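Local coordinates for yersinopine dehydrogenase (Yersinia pestis, PDB 6C4M), which catalyses the NADPH-dependent reductive condensation of pyruvate with an amino-acid-derived intermediate, the last step in making the metallophore yersinopine, at residues Lys385-Tyr390 with His398-Pro403; Thr268-Leu273 with Leu431-Gln436. All coordinates share one frame; numbering follows the deposited sequence.

Contact 1: Lys385-Tyr390 with His398-Pro403; sequences KVATVY and HLPRVP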
loop_
_atom_site.group_PDB
_atom_site.type_symbol
_atom_site.label_atom_id
_atom_site.label_comp_id
_atom_site.label_asym_id
_atom_site.label_seq_id
_atom_site.Cartn_x
_atom_site.Cartn_y
_atom_site.Cartn_z
ATOM N N LYS A 385 8.294 12.512 8.792
ATOM C CA LYS A 385 7.577 13.690 8.323
ATOM C C LYS A 385 8.350 14.434 7.244
ATOM O O LYS A 385 9.584 14.492 7.251
ATOM C CB LYS A 385 7.340 14.681 9.465
ATOM C CG LYS A 385 6.359 14.247 10.515
ATOM C CD LYS A 385 5.228 15.255 10.662
ATOM C CE LYS A 385 5.663 16.536 11.372
ATOM N NZ LYS A 385 4.703 17.682 11.135
ATOM N N VAL A 386 7.607 15.092 6.359
ATOM C CA VAL A 386 8.215 16.034 5.426
ATOM C C VAL A 386 8.452 17.346 6.148
ATOM O O VAL A 386 7.506 17.998 6.590
ATOM C CB VAL A 386 7.338 16.237 4.189
ATOM C CG1 VAL A 386 7.887 17.427 3.322
ATOM C CG2 VAL A 386 7.289 14.944 3.415
ATOM N N ALA A 387 9.724 17.739 6.271
ATOM C CA ALA A 387 10.067 19.000 6.902
ATOM C C ALA A 387 9.773 20.152 5.944
ATOM O O ALA A 387 9.847 20.002 4.722
ATOM C CB ALA A 387 11.551 19.001 7.313
ATOM N N THR A 388 9.448 21.309 6.510
ATOM C CA THR A 388 9.090 22.491 5.738
ATOM C C THR A 388 10.188 23.546 5.801
ATOM O O THR A 388 11.082 23.512 6.656
ATOM C CB THR A 388 7.777 23.110 6.253
ATOM O OG1 THR A 388 7.983 23.706 7.544
ATOM C CG2 THR A 388 6.674 22.072 6.365
ATOM N N VAL A 389 10.084 24.523 4.901
ATOM C CA VAL A 389 10.901 25.726 5.015
ATOM C C VAL A 389 10.696 26.320 6.397
ATOM O O VAL A 389 9.625 26.165 6.999
ATOM C CB VAL A 389 10.565 26.766 3.937
ATOM C CG1 VAL A 389 10.980 26.268 2.573
ATOM C CG2 VAL A 389 9.060 27.131 3.977
ATOM N N TYR A 390 11.697 27.054 6.877
ATOM C CA TYR A 390 11.680 27.603 8.222
ATOM C C TYR A 390 12.552 28.850 8.242
ATOM O O TYR A 390 13.424 29.031 7.389
ATOM C CB TYR A 390 12.183 26.572 9.240
ATOM C CG TYR A 390 13.638 26.198 9.070
ATOM C CD1 TYR A 390 14.651 26.937 9.694
ATOM C CD2 TYR A 390 14.016 25.114 8.288
ATOM C CE1 TYR A 390 15.995 26.603 9.546
ATOM C CE2 TYR A 390 15.376 24.768 8.130
ATOM C CZ TYR A 390 16.356 25.518 8.768
ATOM O OH TYR A 390 17.700 25.218 8.629
ATOM N N HIS A 398 15.058 29.211 5.311
ATOM C CA HIS A 398 15.913 28.084 4.949
ATOM C C HIS A 398 15.085 26.934 4.388
ATOM O O HIS A 398 13.904 26.774 4.707
ATOM C CB HIS A 398 16.670 27.504 6.157
ATOM C CG HIS A 398 17.791 28.350 6.664
ATOM N ND1 HIS A 398 19.109 27.955 6.586
ATOM C CD2 HIS A 398 17.787 29.545 7.298
ATOM C CE1 HIS A 398 19.874 28.888 7.125
ATOM N NE2 HIS A 398 19.097 29.862 7.569
ATOM N N LEU A 399 15.743 26.100 3.599
ATOM C CA LEU A 399 15.280 24.751 3.308
ATOM C C LEU A 399 15.791 23.775 4.353
ATOM O O LEU A 399 16.941 23.893 4.794
ATOM C CB LEU A 399 15.783 24.315 1.945
ATOM C CG LEU A 399 15.142 25.102 0.806
ATOM C CD1 LEU A 399 16.050 25.067 -0.398
ATOM C CD2 LEU A 399 13.793 24.499 0.475
ATOM N N PRO A 400 14.997 22.772 4.740
ATOM C CA PRO A 400 15.525 21.706 5.607
ATOM C C PRO A 400 16.484 20.811 4.841
ATOM O O PRO A 400 16.571 20.847 3.610
ATOM C CB PRO A 400 14.283 20.948 6.050
ATOM C CG PRO A 400 13.278 21.199 4.971
ATOM C CD PRO A 400 13.591 22.526 4.356
ATOM N N ARG A 401 17.235 19.991 5.591
ATOM C CA ARG A 401 18.309 19.239 4.959
ATOM C C ARG A 401 17.769 18.266 3.921
ATOM O O ARG A 401 18.451 17.955 2.938
ATOM C CB ARG A 401 19.133 18.503 6.014
ATOM C CG ARG A 401 18.333 17.476 6.805
ATOM C CD ARG A 401 19.186 16.278 7.219
ATOM N NE ARG A 401 19.618 16.386 8.607
ATOM C CZ ARG A 401 18.962 15.868 9.643
ATOM N NH1 ARG A 401 17.828 15.191 9.459
ATOM N NH2 ARG A 401 19.452 16.024 10.871
ATOM N N VAL A 402 16.562 17.758 4.119
ATOM C CA VAL A 402 15.805 17.141 3.037
ATOM C C VAL A 402 14.830 18.196 2.514
ATOM O O VAL A 402 13.932 18.619 3.264
ATOM C CB VAL A 402 15.083 15.860 3.505
ATOM C CG1 VAL A 402 14.252 15.302 2.381
ATOM C CG2 VAL A 402 16.136 14.819 3.970
ATOM N N PRO A 403 14.959 18.650 1.256
ATOM C CA PRO A 403 15.764 18.196 0.108
ATOM C C PRO A 403 17.058 18.970 -0.213
ATOM O O PRO A 403 17.662 18.708 -1.260
ATOM C CB PRO A 403 14.799 18.400 -1.045
ATOM C CG PRO A 403 14.142 19.754 -0.682
ATOM C CD PRO A 403 14.028 19.719 0.865
HETATM O O HOH W 1 11.117 18.393 3.109
HETATM O O HOH W 2 11.968 16.641 5.216
#
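A two-stranded antiparallel hairpin, strands 390-391 and 397-398, brings Tyr-390 and His-398 side by side just ahead of helix 401-419. The pair is a hydrogen-bonded one: Tyr-390 N donates to His-398 O at 3.1 Å, and His-398 N returns a shorter bond to Tyr-390 O at 2.6 Å, the donor lying nearly in line with that carbonyl (171°). Both side chains leave the same face of the hairpin. The ring of Tyr-390 swings over its neighbour because CG sits between the backbone N and the carbonyl carbon (chi1 66°), and CB of His-398 rests on one ring face in a CH-pi contact, 3.6 Å from the ring centroid. The imidazole is nearly parallel to the phenol but slid so far along that the two rings barely overlap; its NE2 is held instead by Asp-392 in the turn. Beyond the paired residues the hairpin gives way to loop packing, and Pro-400, at the N-cap position of helix 401-419, becomes the main partner. Its CB meets Ala-387 CB at 3.6 Å, while its CD lies 3.5 Å from Thr-388 O. Next to the backbone pair, Val-389 CG1 touches Leu-399 CD2 at 3.9 Å, where Phe-274 of helix 267-274 also packs. A water completes the join, donating to both Ala-387 O (2.6 Å) and Val-402 O. The helix start that this loop packs against carries Arg-401, whose NH2 reaches outside the two segments to form a salt bridge with O2A of the bound NADP.

Contact 2: Thr268-Leu273 with Leu431-Gln436; sequences TTLQAL and LQRFQQ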
loop_
_atom_site.group_PDB
_atom_site.type_symbol
_atom_site.label_atom_id
_atom_site.label_comp_id
_atom_site.label_asym_id
_atom_site.label_seq_id
_atom_site.Cartn_x
_atom_site.Cartn_y
_atom_site.Cartn_z
ATOM N N THR A 268 3.643 16.990 -4.685
ATOM C CA THR A 268 2.915 17.157 -3.430
ATOM C C THR A 268 3.866 17.350 -2.268
ATOM O O THR A 268 3.505 17.982 -1.272
ATOM C CB THR A 268 1.989 15.969 -3.168
ATOM O OG1 THR A 268 2.718 14.763 -3.329
ATOM C CG2 THR A 268 0.826 15.959 -4.148
ATOM N N THR A 269 5.093 16.852 -2.386
ATOM C CA THR A 269 6.041 17.038 -1.294
ATOM C C THR A 269 6.624 18.432 -1.332
ATOM O O THR A 269 6.759 19.077 -0.290
ATOM C CB THR A 269 7.156 16.007 -1.359
ATOM O OG1 THR A 269 6.605 14.711 -1.200
ATOM C CG2 THR A 269 8.142 16.225 -0.229
ATOM N N LEU A 270 6.944 18.920 -2.529
ATOM C CA LEU A 270 7.394 20.304 -2.669
ATOM C C LEU A 270 6.336 21.287 -2.166
ATOM O O LEU A 270 6.666 22.317 -1.568
ATOM C CB LEU A 270 7.739 20.596 -4.130
ATOM C CG LEU A 270 8.898 19.804 -4.730
ATOM C CD1 LEU A 270 9.052 20.165 -6.208
ATOM C CD2 LEU A 270 10.154 20.106 -4.021
ATOM N N GLN A 271 5.054 20.991 -2.397
ATOM C CA GLN A 271 4.003 21.878 -1.903
ATOM C C GLN A 271 3.973 21.912 -0.377
ATOM O O GLN A 271 3.820 22.986 0.220
ATOM C CB GLN A 271 2.638 21.445 -2.455
ATOM C CG GLN A 271 1.496 22.407 -2.114
ATOM C CD GLN A 271 0.228 22.086 -2.876
ATOM O OE1 GLN A 271 0.213 22.083 -4.111
ATOM N NE2 GLN A 271 -0.824 21.753 -2.150
ATOM N N ALA A 272 4.112 20.745 0.273
ATOM C CA ALA A 272 4.180 20.716 1.734
ATOM C C ALA A 272 5.405 21.465 2.232
ATOM O O ALA A 272 5.369 22.144 3.263
ATOM C CB ALA A 272 4.220 19.265 2.223
ATOM N N LEU A 273 6.494 21.346 1.501
ATOM C CA LEU A 273 7.747 21.964 1.909
ATOM C C LEU A 273 7.639 23.481 1.869
ATOM O O LEU A 273 8.081 24.174 2.795
ATOM C CB LEU A 273 8.854 21.478 0.985
ATOM C CG LEU A 273 10.122 22.313 0.913
ATOM C CD1 LEU A 273 10.841 22.198 2.255
ATOM C CD2 LEU A 273 10.975 21.807 -0.221
ATOM N N LEU A 431 14.858 18.240 -11.013
ATOM C CA LEU A 431 15.450 19.509 -10.606
ATOM C C LEU A 431 14.721 20.709 -11.204
ATOM O O LEU A 431 14.624 21.751 -10.552
ATOM C CB LEU A 431 16.934 19.530 -10.978
ATOM C CG LEU A 431 17.819 18.676 -10.060
ATOM C CD1 LEU A 431 19.265 18.661 -10.544
ATOM C CD2 LEU A 431 17.776 19.137 -8.593
ATOM N N GLN A 432 14.205 20.580 -12.431
ATOM C CA GLN A 432 13.368 21.631 -12.995
ATOM C C GLN A 432 12.172 21.897 -12.105
ATOM O O GLN A 432 11.802 23.052 -11.873
ATOM C CB GLN A 432 12.912 21.233 -14.390
ATOM C CG GLN A 432 13.990 21.269 -15.425
ATOM C CD GLN A 432 13.465 20.847 -16.774
ATOM O OE1 GLN A 432 12.394 20.243 -16.863
ATOM N NE2 GLN A 432 14.194 21.183 -17.834
ATOM N N ARG A 433 11.545 20.836 -11.610
ATOM C CA ARG A 433 10.357 20.991 -10.784
ATOM C C ARG A 433 10.712 21.674 -9.473
ATOM O O ARG A 433 10.032 22.611 -9.042
ATOM C CB ARG A 433 9.729 19.613 -10.543
ATOM C CG ARG A 433 8.416 19.609 -9.797
ATOM C CD ARG A 433 8.030 18.197 -9.319
ATOM N NE ARG A 433 7.777 17.234 -10.401
ATOM C CZ ARG A 433 8.058 15.936 -10.318
ATOM N NH1 ARG A 433 8.584 15.459 -9.206
ATOM N NH2 ARG A 433 7.801 15.103 -11.332
ATOM N N PHE A 434 11.797 21.216 -8.825
ATOM C CA PHE A 434 12.272 21.858 -7.602
ATOM C C PHE A 434 12.585 23.339 -7.827
ATOM O O PHE A 434 12.162 24.209 -7.042
ATOM C CB PHE A 434 13.543 21.166 -7.074
ATOM C CG PHE A 434 14.183 21.937 -5.977
ATOM C CD1 PHE A 434 13.641 21.886 -4.706
ATOM C CD2 PHE A 434 15.274 22.778 -6.219
ATOM C CE1 PHE A 434 14.192 22.604 -3.677
ATOM C CE2 PHE A 434 15.834 23.509 -5.192
ATOM C CZ PHE A 434 15.282 23.431 -3.917
ATOM N N GLN A 435 13.379 23.636 -8.858
ATOM C CA GLN A 435 13.820 25.013 -9.081
ATOM C C GLN A 435 12.633 25.949 -9.310
ATOM O O GLN A 435 12.618 27.076 -8.807
ATOM C CB GLN A 435 14.787 25.064 -10.269
ATOM C CG GLN A 435 15.739 26.267 -10.334
ATOM C CD GLN A 435 16.479 26.567 -9.031
ATOM O OE1 GLN A 435 17.016 25.677 -8.368
ATOM N NE2 GLN A 435 16.486 27.839 -8.653
ATOM N N GLN A 436 11.623 25.502 -10.059
ATOM C CA GLN A 436 10.448 26.353 -10.280
ATOM C C GLN A 436 9.687 26.608 -8.984
ATOM O O GLN A 436 9.274 27.738 -8.714
ATOM C CB GLN A 436 9.538 25.725 -11.316
ATOM C CG GLN A 436 8.278 26.547 -11.600
ATOM C CD GLN A 436 7.560 26.025 -12.800
ATOM O OE1 GLN A 436 6.916 24.982 -12.735
ATOM N NE2 GLN A 436 7.723 26.703 -13.932
#
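Leu-270 reaches across from helix 267-274 and divides its two methyls between Arg-433 and Phe-434 of helix 425-445. CD1 lies against the aliphatic part of the arginine, 3.7 Å from Arg-433 CG and about as close to its CD, and also comes within 3.9 Å of Phe-434 CA. The other methyl, CD2, meets Phe-434 CD1 at 4.0 Å, arriving at the ring edge and in its plane rather than over a face. The aromatic side chain runs at about a right angle to the leucine. In Arg-433, CG stands opposite the backbone N (chi1 -175°), which carries the methylenes obliquely across the end of Leu-270, and a bend at chi3 (-64°) then turns the guanidinium off the apolar contact. There NH1 is hydrogen-bonded to Leu-265 O, while NE and NH2 make long, weak ion pairs with Asp-267 and Asp-299. Phe-434 also packs on Val-407 of helix 401-419, and Leu-273, one turn on from Leu-270, faces Pro-403 of that helix. The facing backbones are 7.1 Å apart at their nearest CA atoms, Leu-270 and Phe-434, a close approach built on one leucine placed between two neighbouring residues: buried helix-helix packing within the helix-rich region that also holds helix 401-419.

How the contacts relate
The two contacts lie on the same side of the chain's centre, with their own centres about 11 Å apart, and they share a border. Along the chain, helix 267-274 comes first, then both segments of contact 1, then helix 425-445; the hairpin and the start of helix 401-419 thus belong to the long excursion between the helices of contact 2. Much of the direct join is made by Leu-273: its O is 2.9 Å from Val-389 N, a probable hydrogen bond, and its CD1 packs 3.5 Å from Pro-400 CD. Helix 267-274 therefore serves both contacts, connecting the buried helix pair to the loop beside the NADP-binding Arg-401.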